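Local coordinates for molybdate-binding protein MolA (Haemophilus influenzae, PDB 3PSH) that binds molybdate and tungstate in the periplasm and delivers molybdate to the MolBC ABC transporter for low-affinity import, at residues R20-Q25 with E78-L83; V88-Y93 with E97-I102; A236-Q241 with Q255-I260; I4-Q7 with K11-I14. One frame throughout, in Å; residues are numbered along the deposited sequence.

Contact 1. Residues R20-Q25 with E78-L83; sequences RAVVLQ and ESLLAL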
loop_
_atom_site.group_PDB
_atom_site.type_symbol
_atom_site.label_atom_id
_atom_site.label_comp_id
_atom_site.label_asym_id
_atom_site.label_seq_id
_atom_site.Cartn_x
_atom_site.Cartn_y
_atom_site.Cartn_z
ATOM N N ARG A 20 23.499 -1.410 -3.892
ATOM C CA ARG A 20 23.511 -0.994 -2.466
ATOM C C ARG A 20 22.437 0.051 -2.120
ATOM O O ARG A 20 22.700 1.076 -1.512
ATOM C CB ARG A 20 24.911 -0.481 -2.065
ATOM C CG ARG A 20 25.911 -1.617 -2.206
ATOM C CD ARG A 20 27.327 -1.181 -1.765
ATOM N NE ARG A 20 27.221 -1.273 -0.314
ATOM C CZ ARG A 20 27.239 -2.379 0.422
ATOM N NH1 ARG A 20 27.586 -3.592 -0.110
ATOM N NH2 ARG A 20 26.981 -2.273 1.755
ATOM N N ALA A 21 21.178 -0.292 -2.460
ATOM C CA ALA A 21 20.130 0.704 -2.302
ATOM C C ALA A 21 19.694 0.658 -0.830
ATOM O O ALA A 21 19.687 -0.457 -0.211
ATOM C CB ALA A 21 18.927 0.268 -3.176
ATOM N N VAL A 22 19.234 1.810 -0.349
ATOM C CA VAL A 22 18.629 1.765 1.019
ATOM C C VAL A 22 17.171 2.153 0.782
ATOM O O VAL A 22 16.908 3.109 0.088
ATOM C CB VAL A 22 19.406 2.719 1.959
ATOM C CG1 VAL A 22 18.584 2.938 3.262
ATOM C CG2 VAL A 22 20.713 1.965 2.317
ATOM N N VAL A 23 16.232 1.365 1.319
ATOM C CA VAL A 23 14.837 1.596 0.955
ATOM C C VAL A 23 14.038 2.031 2.189
ATOM O O VAL A 23 13.741 1.200 3.044
ATOM C CB VAL A 23 14.171 0.301 0.306
ATOM C CG1 VAL A 23 12.716 0.673 0.003
ATOM C CG2 VAL A 23 14.950 -0.041 -0.982
ATOM N N LEU A 24 13.806 3.352 2.289
ATOM C CA LEU A 24 13.180 3.937 3.513
ATOM C C LEU A 24 11.660 4.112 3.438
ATOM O O LEU A 24 11.096 5.116 3.905
ATOM C CB LEU A 24 13.916 5.255 3.943
ATOM C CG LEU A 24 15.491 5.097 4.209
ATOM C CD1 LEU A 24 16.002 6.457 4.664
ATOM C CD2 LEU A 24 15.809 3.936 5.204
ATOM N N GLN A 25 11.018 3.203 2.727
ATOM C CA GLN A 25 9.559 3.254 2.502
ATOM C C GLN A 25 9.142 1.799 2.317
ATOM O O GLN A 25 9.741 1.091 1.466
ATOM C CB GLN A 25 9.266 4.077 1.240
ATOM C CG GLN A 25 7.716 4.413 1.160
ATOM C CD GLN A 25 7.187 4.566 -0.220
ATOM O OE1 GLN A 25 6.566 5.630 -0.527
ATOM N NE2 GLN A 25 7.448 3.609 -1.094
ATOM N N GLU A 78 25.160 9.063 9.812
ATOM C CA GLU A 78 26.373 8.235 10.133
ATOM C C GLU A 78 26.180 6.737 9.979
ATOM O O GLU A 78 27.139 6.083 9.554
ATOM C CB GLU A 78 26.987 8.500 11.524
ATOM C CG GLU A 78 27.230 9.982 11.823
ATOM C CD GLU A 78 28.584 10.421 11.372
ATOM O OE1 GLU A 78 29.305 9.604 10.766
ATOM O OE2 GLU A 78 28.925 11.647 11.484
ATOM N N SER A 79 25.009 6.146 10.294
ATOM C CA SER A 79 24.780 4.768 10.048
ATOM C C SER A 79 24.655 4.534 8.525
ATOM O O SER A 79 25.130 3.488 8.032
ATOM C CB SER A 79 23.457 4.269 10.704
ATOM O OG SER A 79 23.703 4.097 12.112
ATOM N N LEU A 80 24.011 5.467 7.839
ATOM C CA LEU A 80 23.721 5.288 6.399
ATOM C C LEU A 80 25.060 5.252 5.596
ATOM O O LEU A 80 25.297 4.323 4.774
ATOM C CB LEU A 80 22.872 6.457 5.934
ATOM C CG LEU A 80 22.518 6.482 4.448
ATOM C CD1 LEU A 80 21.670 5.225 4.056
ATOM C CD2 LEU A 80 21.781 7.727 4.043
ATOM N N LEU A 81 25.957 6.215 5.872
ATOM C CA LEU A 81 27.259 6.180 5.182
ATOM C C LEU A 81 28.084 4.887 5.355
ATOM O O LEU A 81 28.817 4.526 4.427
ATOM C CB LEU A 81 28.155 7.402 5.504
ATOM C CG LEU A 81 27.574 8.705 4.987
ATOM C CD1 LEU A 81 28.347 9.888 5.560
ATOM C CD2 LEU A 81 27.660 8.764 3.409
ATOM N N ALA A 82 28.007 4.209 6.480
ATOM C CA ALA A 82 28.803 3.009 6.656
ATOM C C ALA A 82 28.333 1.898 5.642
ATOM O O ALA A 82 29.086 0.940 5.342
ATOM C CB ALA A 82 28.696 2.521 8.091
ATOM N N LEU A 83 27.042 1.950 5.240
ATOM C CA LEU A 83 26.497 0.992 4.273
ATOM C C LEU A 83 27.009 1.226 2.847
ATOM O O LEU A 83 26.739 0.394 1.918
ATOM C CB LEU A 83 24.955 0.970 4.220
ATOM C CG LEU A 83 24.404 0.716 5.594
ATOM C CD1 LEU A 83 22.825 0.936 5.360
ATOM C CD2 LEU A 83 24.752 -0.716 5.979
#
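L80 is the first residue of 78-83 to reach the strand, and it meets V22. CG lies opposite the backbone N (chi1 177°), and the branch CD1 packs against both methyls of V22. L80 CD1 is 3.8 Å from V22 CG2 and 3.9 Å from V22 CG1.

L83 comes one turn later. Its N bonds back to L80 O at 3.0 Å. Its CD1 meets V22 CG2 at 3.8 Å, and the L83 side chain lies across that of V22. V22 CG2 is therefore shared by two leucines.

The carbonyl of L83 makes the polar half of the contact. R20 grips it side-on and donates two hydrogen bonds to this one oxygen, from NE at 2.8 Å and from NH2 at 2.7 Å to L83 O. Both are bent, at 144° and 147°. The oxygen lies in the guanidinium plane, at its edge. The arginine chain bends at chi3, which turns this edge toward the carbonyl. R20 NE has a further, weak hydrogen bond to K84 O.

V42 of strand 41-44 touches both R20 and L83. The arrangement is a helix packed on one face of the parallel sheet, as in the alpha/beta lobes of periplasmic binding proteins of this family.

Contact 2. Residues V88-Y93 with E97-I102; sequences VFVTNY and EMIKQI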
loop_
_atom_site.group_PDB
_atom_site.type_symbol
_atom_site.label_atom_id
_atom_site.label_comp_id
_atom_site.label_asym_id
_atom_site.label_seq_id
_atom_site.Cartn_x
_atom_site.Cartn_y
_atom_site.Cartn_z
ATOM N N VAL A 88 19.099 6.000 -2.176
ATOM C CA VAL A 88 18.095 5.901 -1.073
ATOM C C VAL A 88 16.770 6.215 -1.720
ATOM O O VAL A 88 16.616 7.305 -2.342
ATOM C CB VAL A 88 18.370 6.915 0.034
ATOM C CG1 VAL A 88 17.379 6.823 1.216
ATOM C CG2 VAL A 88 19.833 6.593 0.629
ATOM N N PHE A 89 15.835 5.297 -1.524
ATOM C CA PHE A 89 14.429 5.571 -1.848
ATOM C C PHE A 89 13.790 6.105 -0.607
ATOM O O PHE A 89 13.992 5.555 0.438
ATOM C CB PHE A 89 13.678 4.280 -2.197
ATOM C CG PHE A 89 14.073 3.709 -3.536
ATOM C CD1 PHE A 89 13.303 4.011 -4.710
ATOM C CD2 PHE A 89 15.166 2.853 -3.619
ATOM C CE1 PHE A 89 13.714 3.442 -5.990
ATOM C CE2 PHE A 89 15.532 2.277 -4.873
ATOM C CZ PHE A 89 14.750 2.559 -6.014
ATOM N N VAL A 90 13.073 7.216 -0.780
ATOM C CA VAL A 90 12.324 7.791 0.360
ATOM C C VAL A 90 10.853 7.867 -0.035
ATOM O O VAL A 90 10.530 7.925 -1.243
ATOM C CB VAL A 90 12.872 9.208 0.783
ATOM C CG1 VAL A 90 14.380 9.018 1.199
ATOM C CG2 VAL A 90 12.655 10.329 -0.289
ATOM N N THR A 91 9.964 8.018 0.965
ATOM C CA THR A 91 8.528 8.302 0.673
ATOM C C THR A 91 8.371 9.774 0.210
ATOM O O THR A 91 9.102 10.690 0.619
ATOM C CB THR A 91 7.714 7.970 1.911
ATOM O OG1 THR A 91 6.316 7.821 1.574
ATOM C CG2 THR A 91 7.952 8.933 3.057
ATOM N N ASN A 92 7.283 10.006 -0.550
ATOM C CA ASN A 92 7.044 11.285 -1.112
ATOM C C ASN A 92 6.904 12.408 -0.105
ATOM O O ASN A 92 7.247 13.513 -0.397
ATOM C CB ASN A 92 5.833 11.259 -2.041
ATOM C CG ASN A 92 4.586 10.782 -1.313
ATOM O OD1 ASN A 92 4.530 9.619 -0.804
ATOM N ND2 ASN A 92 3.673 11.694 -1.124
ATOM N N TYR A 93 6.405 12.135 1.101
ATOM C CA TYR A 93 6.236 13.197 2.064
ATOM C C TYR A 93 7.440 13.292 3.007
ATOM O O TYR A 93 7.367 13.975 4.073
ATOM C CB TYR A 93 4.896 12.936 2.829
ATOM C CG TYR A 93 4.857 11.662 3.667
ATOM C CD1 TYR A 93 5.417 11.643 4.971
ATOM C CD2 TYR A 93 4.214 10.521 3.213
ATOM C CE1 TYR A 93 5.414 10.459 5.753
ATOM C CE2 TYR A 93 4.219 9.335 3.992
ATOM C CZ TYR A 93 4.775 9.322 5.264
ATOM O OH TYR A 93 4.728 8.215 6.049
ATOM N N GLU A 97 14.009 18.335 5.225
ATOM C CA GLU A 97 15.271 18.327 6.015
ATOM C C GLU A 97 15.999 16.977 5.885
ATOM O O GLU A 97 17.210 16.894 5.881
ATOM C CB GLU A 97 14.931 18.657 7.496
ATOM C CG GLU A 97 16.087 18.459 8.473
ATOM C CD GLU A 97 15.683 18.735 9.957
ATOM O OE1 GLU A 97 14.474 19.019 10.196
ATOM O OE2 GLU A 97 16.536 18.642 10.863
ATOM N N MET A 98 15.238 15.924 5.779
ATOM C CA MET A 98 15.735 14.562 5.690
ATOM C C MET A 98 16.327 14.353 4.301
ATOM O O MET A 98 17.416 13.750 4.182
ATOM C CB MET A 98 14.558 13.574 5.910
ATOM C CG MET A 98 14.953 12.153 5.589
ATOM S SD MET A 98 13.476 11.058 5.707
ATOM C CE MET A 98 14.134 9.477 5.120
ATOM N N ILE A 99 15.595 14.744 3.245
ATOM C CA ILE A 99 16.145 14.629 1.867
ATOM C C ILE A 99 17.478 15.434 1.795
ATOM O O ILE A 99 18.469 14.943 1.228
ATOM C CB ILE A 99 15.136 15.170 0.842
ATOM C CG1 ILE A 99 14.014 14.123 0.841
ATOM C CG2 ILE A 99 15.798 15.346 -0.535
ATOM C CD1 ILE A 99 12.694 14.537 0.030
ATOM N N LYS A 100 17.478 16.641 2.359
ATOM C CA LYS A 100 18.673 17.510 2.360
ATOM C C LYS A 100 19.824 16.825 3.109
ATOM O O LYS A 100 20.939 16.894 2.610
ATOM C CB LYS A 100 18.389 18.902 2.950
ATOM C CG LYS A 100 19.623 19.880 2.864
ATOM C CD LYS A 100 19.141 21.265 3.267
ATOM C CE LYS A 100 20.270 22.332 3.349
ATOM N NZ LYS A 100 21.389 21.907 4.274
ATOM N N GLN A 101 19.568 16.214 4.282
ATOM C CA GLN A 101 20.658 15.399 4.988
ATOM C C GLN A 101 21.336 14.417 4.007
ATOM O O GLN A 101 22.532 14.315 3.970
ATOM C CB GLN A 101 20.193 14.689 6.249
ATOM C CG GLN A 101 19.897 15.652 7.361
ATOM C CD GLN A 101 19.828 14.928 8.648
ATOM O OE1 GLN A 101 20.865 14.452 9.107
ATOM N NE2 GLN A 101 18.589 14.768 9.237
ATOM N N ILE A 102 20.544 13.688 3.251
ATOM C CA ILE A 102 21.088 12.658 2.355
ATOM C C ILE A 102 21.767 13.301 1.106
ATOM O O ILE A 102 22.889 12.920 0.812
ATOM C CB ILE A 102 19.934 11.684 1.942
ATOM C CG1 ILE A 102 19.288 10.998 3.209
ATOM C CG2 ILE A 102 20.463 10.727 0.957
ATOM C CD1 ILE A 102 17.985 10.320 2.818
#
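The backbone bond from Q101 N to E97 O, 2.9 Å long, lies in helix 96-103, whose M98, I99 and I102 face V88 and V90. No hydrogen bond crosses between the two segments. The contact is apolar and buried.

V90 is its centre. CG1 of V90 lies 4.0 Å from M98 CE and 4.2 Å from I102 CD1. The M98 chain is extended throughout (chi3 174°), so its terminal methyl, not the sulfur, does the touching. V90 and M98 run past one another, pointing opposite ways. The other branch, V90 CG2, takes the position between its own backbone N and carbonyl carbon. There it meets I99 CG1 at 4.2 Å.

V88 and I102 meet tip to tip, with V88 CG1 3.9 Å from I102 CD1. That one methyl of I102 thus touches both valines.

The short axes of strand 88-91 and helix 97-102 run antiparallel, at 173° and 10.5 Å apart. This is the strand-to-helix half of a beta-alpha-beta unit that continues into strand 109-112. V109 of that next strand touches V90 and I102. On the other side, strand 21-24 meets the contact through L24, which packs on V88 and M98.

Contact 3. Residues A236-Q241 with Q255-I260; sequences AVILVQ and QGWANI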
loop_
_atom_site.group_PDB
_atom_site.type_symbol
_atom_site.label_atom_id
_atom_site.label_comp_id
_atom_site.label_asym_id
_atom_site.label_seq_id
_atom_site.Cartn_x
_atom_site.Cartn_y
_atom_site.Cartn_z
ATOM N N ALA A 236 -21.887 -0.773 7.750
ATOM C CA ALA A 236 -22.414 -2.158 7.625
ATOM C C ALA A 236 -21.347 -3.250 7.798
ATOM O O ALA A 236 -21.578 -4.390 8.291
ATOM C CB ALA A 236 -23.091 -2.350 6.229
ATOM N N VAL A 237 -20.108 -2.859 7.449
ATOM C CA VAL A 237 -18.975 -3.797 7.376
ATOM C C VAL A 237 -17.763 -3.029 7.964
ATOM O O VAL A 237 -17.543 -1.878 7.615
ATOM C CB VAL A 237 -18.691 -4.167 5.971
ATOM C CG1 VAL A 237 -17.444 -5.029 5.951
ATOM C CG2 VAL A 237 -19.808 -5.047 5.367
ATOM N N ILE A 238 -17.021 -3.685 8.822
ATOM C CA ILE A 238 -15.726 -3.149 9.318
ATOM C C ILE A 238 -14.603 -4.024 8.844
ATOM O O ILE A 238 -14.684 -5.227 8.915
ATOM C CB ILE A 238 -15.689 -2.887 10.847
ATOM C CG1 ILE A 238 -16.573 -1.740 11.240
ATOM C CG2 ILE A 238 -14.272 -2.629 11.415
ATOM C CD1 ILE A 238 -16.863 -1.750 12.847
ATOM N N LEU A 239 -13.546 -3.395 8.278
ATOM C CA LEU A 239 -12.387 -4.112 7.765
ATOM C C LEU A 239 -11.193 -3.697 8.614
ATOM O O LEU A 239 -11.162 -2.556 9.144
ATOM C CB LEU A 239 -12.132 -3.790 6.263
ATOM C CG LEU A 239 -13.399 -4.206 5.388
ATOM C CD1 LEU A 239 -13.153 -3.744 4.029
ATOM C CD2 LEU A 239 -13.556 -5.826 5.386
ATOM N N VAL A 240 -10.324 -4.701 8.800
ATOM C CA VAL A 240 -9.074 -4.507 9.528
ATOM C C VAL A 240 -7.933 -5.001 8.624
ATOM O O VAL A 240 -8.021 -5.996 7.955
ATOM C CB VAL A 240 -9.062 -5.239 10.892
ATOM C CG1 VAL A 240 -7.692 -5.144 11.621
ATOM C CG2 VAL A 240 -10.132 -4.607 11.840
ATOM N N GLN A 241 -6.855 -4.218 8.613
ATOM C CA GLN A 241 -5.668 -4.594 7.824
ATOM C C GLN A 241 -4.975 -5.768 8.460
ATOM O O GLN A 241 -4.828 -5.734 9.709
ATOM C CB GLN A 241 -4.709 -3.380 7.808
ATOM C CG GLN A 241 -5.317 -2.189 6.982
ATOM C CD GLN A 241 -4.487 -0.889 6.970
ATOM O OE1 GLN A 241 -3.493 -0.724 7.762
ATOM N NE2 GLN A 241 -4.856 0.022 6.059
ATOM N N GLN A 255 -17.416 -2.971 24.357
ATOM C CA GLN A 255 -18.811 -2.559 24.444
ATOM C C GLN A 255 -19.234 -1.245 23.739
ATOM O O GLN A 255 -20.362 -1.161 23.256
ATOM C CB GLN A 255 -19.317 -2.644 25.932
ATOM C CG GLN A 255 -20.905 -2.672 26.082
ATOM C CD GLN A 255 -21.671 -3.861 25.373
ATOM O OE1 GLN A 255 -21.097 -4.932 25.083
ATOM N NE2 GLN A 255 -22.969 -3.639 25.084
ATOM N N GLY A 256 -18.368 -0.238 23.622
ATOM C CA GLY A 256 -18.724 1.039 22.985
ATOM C C GLY A 256 -19.077 0.876 21.508
ATOM O O GLY A 256 -19.778 1.687 20.954
ATOM N N TRP A 257 -18.554 -0.198 20.906
ATOM C CA TRP A 257 -18.713 -0.530 19.479
ATOM C C TRP A 257 -19.912 -1.446 19.216
ATOM O O TRP A 257 -20.290 -1.670 18.014
ATOM C CB TRP A 257 -17.452 -1.199 18.917
ATOM C CG TRP A 257 -16.289 -0.245 18.808
ATOM C CD1 TRP A 257 -15.605 0.369 19.835
ATOM C CD2 TRP A 257 -15.592 0.088 17.601
ATOM N NE1 TRP A 257 -14.527 1.126 19.308
ATOM C CE2 TRP A 257 -14.558 1.010 17.941
ATOM C CE3 TRP A 257 -15.834 -0.166 16.238
ATOM C CZ2 TRP A 257 -13.698 1.571 16.944
ATOM C CZ3 TRP A 257 -14.985 0.436 15.257
ATOM C CH2 TRP A 257 -13.932 1.275 15.638
ATOM N N ALA A 258 -20.486 -2.009 20.293
ATOM C CA ALA A 258 -21.497 -3.094 20.165
ATOM C C ALA A 258 -22.778 -2.847 19.327
ATOM O O ALA A 258 -23.369 -3.813 18.764
ATOM C CB ALA A 258 -21.882 -3.644 21.565
ATOM N N ASN A 259 -23.199 -1.582 19.261
ATOM C CA ASN A 259 -24.419 -1.189 18.566
ATOM C C ASN A 259 -24.171 -0.780 17.113
ATOM O O ASN A 259 -25.098 -0.643 16.338
ATOM C CB ASN A 259 -25.144 -0.032 19.248
ATOM C CG ASN A 259 -25.844 -0.459 20.519
ATOM O OD1 ASN A 259 -26.067 0.380 21.364
ATOM N ND2 ASN A 259 -26.201 -1.749 20.661
ATOM N N ILE A 260 -22.919 -0.564 16.737
ATOM C CA ILE A 260 -22.671 -0.478 15.310
ATOM C C ILE A 260 -23.193 -1.680 14.482
ATOM O O ILE A 260 -23.025 -2.867 14.782
ATOM C CB ILE A 260 -21.148 -0.258 15.073
ATOM C CG1 ILE A 260 -20.714 1.057 15.704
ATOM C CG2 ILE A 260 -20.870 -0.336 13.630
ATOM C CD1 ILE A 260 -19.174 0.995 15.777
#
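I238 CD1 meets the six-membered ring of W257 at its edge, in the plane of the indole. It is 3.8 Å from W257 CZ3 and 3.9 Å from W257 CE3. The same methyl approaches I260 CG2 at 4.3 Å. One methyl at the tip of I238 thus makes all the close contacts between the segments, and no hydrogen bond joins them.

The outer part of I238 is extended (chi2 164°), which carries CD1 away from the strand. W257 has CG opposite the carbonyl carbon (chi1 -70°), and the benzo edge of the ring is the part that reaches I238.

The next shell is the backbone of 255-260. A type I beta turn runs from W257 to I260, with I260 N bonded to W257 O at 3.1 Å. It brings both apolar side chains to I238. Overlapping its start, the 3-10 segment 255-257 has A258 N bonded to Q255 O, also at 3.1 Å, and G256 N bonds to D254 OD1.

Two helices add to the packing. I251 of helix 247-252 and L263 of helix 261-264 each touch both I238 and W257. Strand 237-240 itself lies between strands 184-188 and 268-270 of a parallel sheet.

Contact 4. Residues I4-Q7 with K11-I14; sequences ITDQ and KVTI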
loop_
_atom_site.group_PDB
_atom_site.type_symbol
_atom_site.label_atom_id
_atom_site.label_comp_id
_atom_site.label_asym_id
_atom_site.label_seq_id
_atom_site.Cartn_x
_atom_site.Cartn_y
_atom_site.Cartn_z
ATOM N N ILE A 4 16.962 9.989 -13.942
ATOM C CA ILE A 4 15.532 9.636 -13.863
ATOM C C ILE A 4 14.752 10.799 -13.325
ATOM O O ILE A 4 15.331 11.702 -12.818
ATOM C CB ILE A 4 15.276 8.314 -13.028
ATOM C CG1 ILE A 4 15.704 8.491 -11.536
ATOM C CG2 ILE A 4 15.913 7.108 -13.725
ATOM C CD1 ILE A 4 14.652 9.159 -10.582
ATOM N N THR A 5 13.409 10.755 -13.471
ATOM C CA THR A 5 12.524 11.722 -12.813
ATOM C C THR A 5 11.715 10.940 -11.780
ATOM O O THR A 5 11.070 9.941 -12.066
ATOM C CB THR A 5 11.583 12.441 -13.767
ATOM O OG1 THR A 5 12.397 13.069 -14.779
ATOM C CG2 THR A 5 10.748 13.484 -13.081
ATOM N N ASP A 6 11.873 11.375 -10.574
ATOM C CA ASP A 6 11.155 10.669 -9.443
ATOM C C ASP A 6 9.734 11.284 -9.276
ATOM O O ASP A 6 9.338 12.234 -9.961
ATOM C CB ASP A 6 12.008 10.699 -8.155
ATOM C CG ASP A 6 11.910 11.992 -7.362
ATOM O OD1 ASP A 6 11.137 12.958 -7.705
ATOM O OD2 ASP A 6 12.604 12.049 -6.319
ATOM N N GLN A 7 9.028 10.737 -8.285
ATOM C CA GLN A 7 7.616 11.093 -8.107
ATOM C C GLN A 7 7.373 12.436 -7.330
ATOM O O GLN A 7 6.208 12.838 -6.958
ATOM C CB GLN A 7 6.867 9.861 -7.591
ATOM C CG GLN A 7 6.860 8.772 -8.649
ATOM C CD GLN A 7 5.829 7.679 -8.329
ATOM O OE1 GLN A 7 5.935 7.059 -7.309
ATOM N NE2 GLN A 7 5.023 7.299 -9.293
ATOM N N LYS A 11 14.682 15.625 -10.912
ATOM C CA LYS A 11 15.612 14.915 -11.820
ATOM C C LYS A 11 16.765 14.418 -10.914
ATOM O O LYS A 11 17.425 15.270 -10.182
ATOM C CB LYS A 11 16.258 15.846 -12.827
ATOM C CG LYS A 11 15.205 16.517 -13.708
ATOM C CD LYS A 11 14.457 15.523 -14.654
ATOM C CE LYS A 11 13.369 16.297 -15.466
ATOM N NZ LYS A 11 12.342 15.409 -16.117
ATOM N N VAL A 12 17.058 13.121 -11.020
ATOM C CA VAL A 12 18.051 12.468 -10.165
ATOM C C VAL A 12 19.031 11.670 -11.029
ATOM O O VAL A 12 18.679 10.785 -11.865
ATOM C CB VAL A 12 17.415 11.434 -9.132
ATOM C CG1 VAL A 12 18.438 10.863 -8.156
ATOM C CG2 VAL A 12 16.308 12.066 -8.367
ATOM N N THR A 13 20.278 11.954 -10.731
ATOM C CA THR A 13 21.359 11.167 -11.425
ATOM C C THR A 13 21.802 10.013 -10.596
ATOM O O THR A 13 22.131 10.206 -9.390
ATOM C CB THR A 13 22.580 12.081 -11.766
ATOM O OG1 THR A 13 22.114 13.185 -12.554
ATOM C CG2 THR A 13 23.562 11.317 -12.597
ATOM N N ILE A 14 21.769 8.823 -11.185
ATOM C CA ILE A 14 22.133 7.610 -10.379
ATOM C C ILE A 14 23.176 6.816 -11.143
ATOM O O ILE A 14 23.272 6.961 -12.366
ATOM C CB ILE A 14 20.916 6.716 -10.084
ATOM C CG1 ILE A 14 20.270 6.251 -11.419
ATOM C CG2 ILE A 14 19.838 7.561 -9.267
ATOM C CD1 ILE A 14 19.060 5.290 -11.181
#
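This contact is the beta hairpin at the N terminus, a two-stranded antiparallel sheet of strands 2-5 and 11-14. I4 and V12 form its hydrogen-bonded pair. I4 N donates to V12 O at 2.8 Å, and V12 N donates to I4 O at 2.9 Å. Both bonds are nearly straight, with N-H...O angles of 168° and 167°. T5 and K11 are the neighbouring non-hydrogen-bonded pair.

The two faces differ. I4 and V12 lie side by side on the buried one. CG1 of I4 sits between its backbone N and carbonyl carbon (chi1 64°), which carries CD1 to 3.9 Å from V12 CB. I4 CG2 looks toward I14 CD1 at 4.4 Å. Helix 132-151 touches I4 and I14.

On the other face the K11 chain bends at chi2. This brings K11 NZ to T5 OG1, which accepts its bond at 2.7 Å.

D6 follows strand 2-5, and its OD2 is 4.2 Å from V12 CG2. Its carboxylate bonds to L8 N and A111 N and forms a salt bridge with R10.

The chemistry is thus split by face, apolar inside and a lysine-threonine bond outside. The salt bridge to R10 and the two backbone N-H donors probably favour the ionised form of the buried D6.

In the fold
From the N terminus, contact 4 comes first and closes the short connection between strands 2-5 and 11-14. Contact 1 then joins strand 21-24 to helix 77-82 across 52 residues, which include strand 41-44. Contact 2 follows after a few residues and closes a very short connection. Contact 3 closes a loop of 13 residues much later. The four are in series; none nests in or crosses another. Contacts 1 and 2 touch, since strands 21-24 and 87-91 are neighbours in one parallel sheet. Contact 4 lies near them without touching. Contact 3 belongs to the second parallel sheet, on the opposite side of the chain's centre, about 41 Å from contact 1 between centres.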